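Local atomic coordinates of phosphoacetylglucosamine mutase (PDB entry 5O9X), a protein that interconverts N-acetylglucosamine 6-phosphate and N-acetylglucosamine 1-phosphate, as an enzyme of the alpha-D-phosphohexomutase family. Residues A14-F25 with D37-A45. The protein carries 1 engineered substitution. Residues are numbered along the deposited sequence; the frame is centred on the assembly and turned at random.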
loop_
_atom_site.group_PDB
_atom_site.type_symbol
_atom_site.label_atom_id
_atom_site.label_comp_id
_atom_site.label_asym_id
_atom_site.label_seq_id
_atom_site.Cartn_x
_atom_site.Cartn_y
_atom_site.Cartn_z
ATOM N N ALA A 14 9.204 -29.778 6.825
ATOM C CA ALA A 14 9.694 -28.923 7.922
ATOM C C ALA A 14 11.061 -29.303 8.520
ATOM O O ALA A 14 11.743 -28.426 9.076
ATOM C CB ALA A 14 8.660 -28.833 9.022
ATOM N N LEU A 15 11.448 -30.585 8.400
ATOM C CA LEU A 15 12.761 -31.120 8.826
ATOM C C LEU A 15 13.914 -30.400 8.173
ATOM O O LEU A 15 15.014 -30.383 8.717
ATOM C CB LEU A 15 12.892 -32.652 8.535
ATOM C CG LEU A 15 13.048 -33.703 9.670
ATOM C CD1 LEU A 15 12.688 -35.127 9.237
ATOM C CD2 LEU A 15 14.449 -33.693 10.307
ATOM N N GLN A 16 13.669 -29.804 7.005
ATOM C CA GLN A 16 14.720 -29.130 6.246
ATOM C C GLN A 16 15.139 -27.791 6.848
ATOM O O GLN A 16 16.162 -27.205 6.455
ATOM C CB GLN A 16 14.257 -28.917 4.820
ATOM C CG GLN A 16 14.063 -30.198 4.036
ATOM C CD GLN A 16 14.798 -30.111 2.715
ATOM O OE1 GLN A 16 16.002 -30.386 2.641
ATOM N NE2 GLN A 16 14.085 -29.697 1.666
ATOM N N TYR A 17 14.345 -27.311 7.796
ATOM C CA TYR A 17 14.511 -25.951 8.344
ATOM C C TYR A 17 14.765 -25.995 9.840
ATOM O O TYR A 17 14.636 -27.033 10.465
ATOM C CB TYR A 17 13.310 -25.025 7.964
ATOM C CG TYR A 17 12.881 -25.205 6.505
ATOM C CD1 TYR A 17 13.770 -24.947 5.476
ATOM C CD2 TYR A 17 11.607 -25.706 6.181
ATOM C CE1 TYR A 17 13.429 -25.190 4.150
ATOM C CE2 TYR A 17 11.237 -25.910 4.866
ATOM C CZ TYR A 17 12.150 -25.649 3.856
ATOM O OH TYR A 17 11.805 -25.854 2.548
ATOM N N ALA A 18 15.189 -24.873 10.383
ATOM C CA ALA A 18 15.434 -24.724 11.814
ATOM C C ALA A 18 14.890 -23.357 12.199
ATOM O O ALA A 18 15.202 -22.374 11.512
ATOM C CB ALA A 18 16.938 -24.812 12.096
ATOM N N LYS A 19 14.059 -23.286 13.248
ATOM C CA LYS A 19 13.623 -22.004 13.799
ATOM C C LYS A 19 14.789 -21.295 14.423
ATOM O O LYS A 19 15.608 -21.945 15.079
ATOM C CB LYS A 19 12.576 -22.158 14.887
ATOM C CG LYS A 19 11.235 -22.584 14.386
ATOM C CD LYS A 19 10.242 -22.559 15.512
ATOM C CE LYS A 19 9.415 -21.302 15.473
ATOM N NZ LYS A 19 9.204 -20.818 16.850
ATOM N N PRO A 20 14.880 -19.958 14.241
ATOM C CA PRO A 20 15.909 -19.216 14.977
ATOM C C PRO A 20 15.580 -19.142 16.459
ATOM O O PRO A 20 14.414 -18.935 16.842
ATOM C CB PRO A 20 15.864 -17.797 14.340
ATOM C CG PRO A 20 14.544 -17.699 13.665
ATOM C CD PRO A 20 14.136 -19.094 13.294
ATOM N N GLU A 21 16.599 -19.306 17.289
ATOM C CA GLU A 21 16.379 -19.512 18.716
ATOM C C GLU A 21 15.857 -18.241 19.333
ATOM O O GLU A 21 16.393 -17.163 19.112
ATOM C CB GLU A 21 17.667 -19.938 19.431
ATOM C CG GLU A 21 18.292 -21.204 18.891
ATOM C CD GLU A 21 18.571 -22.202 19.996
ATOM O OE1 GLU A 21 17.829 -22.192 21.015
ATOM O OE2 GLU A 21 19.532 -22.993 19.843
ATOM N N GLY A 22 14.792 -18.376 20.091
ATOM C CA GLY A 22 14.320 -17.248 20.830
ATOM C C GLY A 22 13.463 -16.225 20.091
ATOM O O GLY A 22 12.895 -15.401 20.763
ATOM N N LYS A 23 13.361 -16.249 18.743
ATOM C CA LYS A 23 12.519 -15.232 18.044
ATOM C C LYS A 23 11.055 -15.597 18.145
ATOM O O LYS A 23 10.649 -16.760 17.900
ATOM C CB LYS A 23 12.867 -15.038 16.562
ATOM C CG LYS A 23 14.352 -14.911 16.262
ATOM C CD LYS A 23 15.050 -13.725 16.926
ATOM C CE LYS A 23 16.382 -13.460 16.248
ATOM N NZ LYS A 23 16.969 -12.193 16.745
ATOM N N ILE A 24 10.274 -14.599 18.517
ATOM C CA ILE A 24 8.819 -14.678 18.511
ATOM C C ILE A 24 8.394 -13.803 17.306
ATOM O O ILE A 24 8.873 -12.706 17.169
ATOM C CB ILE A 24 8.225 -14.156 19.840
ATOM C CG1 ILE A 24 8.550 -15.156 21.032
ATOM C CG2 ILE A 24 6.730 -13.873 19.688
ATOM C CD1 ILE A 24 8.509 -14.552 22.432
ATOM N N PHE A 25 7.538 -14.332 16.438
ATOM C CA PHE A 25 7.121 -13.654 15.212
ATOM C C PHE A 25 5.750 -13.008 15.385
ATOM O O PHE A 25 4.921 -13.512 16.115
ATOM C CB PHE A 25 7.106 -14.646 14.046
ATOM C CG PHE A 25 8.395 -15.364 13.876
ATOM C CD1 PHE A 25 9.527 -14.696 13.390
ATOM C CD2 PHE A 25 8.498 -16.737 14.206
ATOM C CE1 PHE A 25 10.735 -15.362 13.217
ATOM C CE2 PHE A 25 9.731 -17.396 14.056
ATOM C CZ PHE A 25 10.842 -16.718 13.552
ATOM N N ASP A 37 17.349 -13.678 6.675
ATOM C CA ASP A 37 17.904 -14.979 7.196
ATOM C C ASP A 37 17.034 -15.612 8.301
ATOM O O ASP A 37 17.252 -16.776 8.667
ATOM C CB ASP A 37 19.384 -14.893 7.621
ATOM C CG ASP A 37 19.638 -13.841 8.704
ATOM O OD1 ASP A 37 18.669 -13.219 9.243
ATOM O OD2 ASP A 37 20.834 -13.623 9.014
ATOM N N LEU A 38 16.055 -14.868 8.817
ATOM C CA LEU A 38 15.117 -15.383 9.821
ATOM C C LEU A 38 13.863 -16.020 9.269
ATOM O O LEU A 38 13.069 -16.610 10.041
ATOM C CB LEU A 38 14.680 -14.291 10.779
ATOM C CG LEU A 38 15.792 -13.610 11.566
ATOM C CD1 LEU A 38 15.272 -12.407 12.381
ATOM C CD2 LEU A 38 16.613 -14.622 12.412
ATOM N N LEU A 39 13.670 -15.935 7.948
ATOM C CA LEU A 39 12.372 -16.192 7.361
ATOM C C LEU A 39 11.977 -17.638 6.971
ATOM O O LEU A 39 10.786 -17.905 6.774
ATOM C CB LEU A 39 12.158 -15.256 6.169
ATOM C CG LEU A 39 11.687 -13.884 6.676
ATOM C CD1 LEU A 39 11.984 -12.876 5.561
ATOM C CD2 LEU A 39 10.177 -13.915 7.048
ATOM N N ASN A 40 12.909 -18.600 6.865
ATOM C CA ASN A 40 12.463 -19.898 6.299
ATOM C C ASN A 40 11.199 -20.525 6.970
ATOM O O ASN A 40 10.233 -20.917 6.284
ATOM C CB ASN A 40 13.605 -20.926 6.380
ATOM C CG ASN A 40 14.644 -20.727 5.294
ATOM O OD1 ASN A 40 14.503 -19.886 4.367
ATOM N ND2 ASN A 40 15.720 -21.452 5.417
ATOM N N THR A 41 11.214 -20.649 8.303
ATOM C CA THR A 41 10.146 -21.397 8.949
ATOM C C THR A 41 8.832 -20.595 8.883
ATOM O O THR A 41 7.736 -21.163 8.839
ATOM C CB THR A 41 10.504 -21.812 10.367
ATOM O OG1 THR A 41 10.636 -20.671 11.234
ATOM C CG2 THR A 41 11.829 -22.586 10.372
ATOM N N VAL A 42 8.969 -19.272 8.858
ATOM C CA VAL A 42 7.844 -18.350 8.744
ATOM C C VAL A 42 7.104 -18.567 7.419
ATOM O O VAL A 42 5.882 -18.718 7.387
ATOM C CB VAL A 42 8.296 -16.859 8.853
ATOM C CG1 VAL A 42 7.118 -15.936 8.656
ATOM C CG2 VAL A 42 8.811 -16.564 10.240
ATOM N N VAL A 43 7.857 -18.528 6.334
ATOM C CA VAL A 43 7.324 -18.699 5.005
ATOM C C VAL A 43 6.679 -20.106 4.886
ATOM O O VAL A 43 5.626 -20.280 4.230
ATOM C CB VAL A 43 8.466 -18.441 3.956
ATOM C CG1 VAL A 43 8.021 -18.817 2.553
ATOM C CG2 VAL A 43 8.899 -16.939 4.028
ATOM N N TYR A 44 7.371 -21.096 5.453
ATOM C CA TYR A 44 6.829 -22.471 5.443
ATOM C C TYR A 44 5.461 -22.457 6.136
ATOM O O TYR A 44 4.508 -22.986 5.601
ATOM C CB TYR A 44 7.796 -23.420 6.181
ATOM C CG TYR A 44 7.392 -24.850 6.040
ATOM C CD1 TYR A 44 7.630 -25.532 4.854
ATOM C CD2 TYR A 44 6.658 -25.473 7.053
ATOM C CE1 TYR A 44 7.203 -26.848 4.690
ATOM C CE2 TYR A 44 6.237 -26.805 6.910
ATOM C CZ TYR A 44 6.526 -27.478 5.744
ATOM O OH TYR A 44 6.084 -28.781 5.588
ATOM N N ALA A 45 5.367 -21.817 7.297
ATOM C CA ALA A 45 4.093 -21.650 8.025
ATOM C C ALA A 45 3.010 -20.959 7.183
ATOM O O ALA A 45 1.806 -21.367 7.138
ATOM C CB ALA A 45 4.331 -20.846 9.297
HETATM O O HOH W 1 16.216 -22.984 8.222
#
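Tyr-17 packs against Asn-40, Thr-41 and Tyr-44 in domain I of the phosphohexomutase fold, an alpha/beta/alpha domain. Segment 14-25 runs from the end of helix 4-14 toward strand 32-35 and passes over the start of helix 40-56 and the short 3-10 segment before it. No direct hydrogen bond joins the two segments.

CB of Tyr-17 meets CG2 of Thr-41 at 3.7 Å. With CG beside the backbone N (chi1 -43°), the ring drops between two helix side chains. CD1 lies 4.0 Å from ND2 of Asn-40. On the other ring branch, CD2 and CE2 both approach CD1 of Tyr-44, CE2 coming closer at 3.6 Å. The two rings are tilted 51° from each other. Tyr-17 also touches Ala-147 of helix 138-151.

Tyr-44 continues past Tyr-17 to Ala-14, whose CA lies over one face of the Tyr-44 ring, toward the rim. The Tyr-44 hydroxyl is hydrogen-bonded to the backbone O of Ile-10, so it ties helix 40-56 to helix 4-14. Water 1 bridges the segments: it accepts from Ala-18 N at 3.0 Å and from ND2 of Asn-40. The other end of that amide, OD1, takes a hydrogen bond from Arg-140.

Farther along the segment, CB of Pro-20 packs on CD2 of Leu-38, and CE of Lys-23 touches the same methyl. CG2 of Val-42 sits over the Phe-25 ring, 3.6 Å from its centroid and 7° off the ring normal.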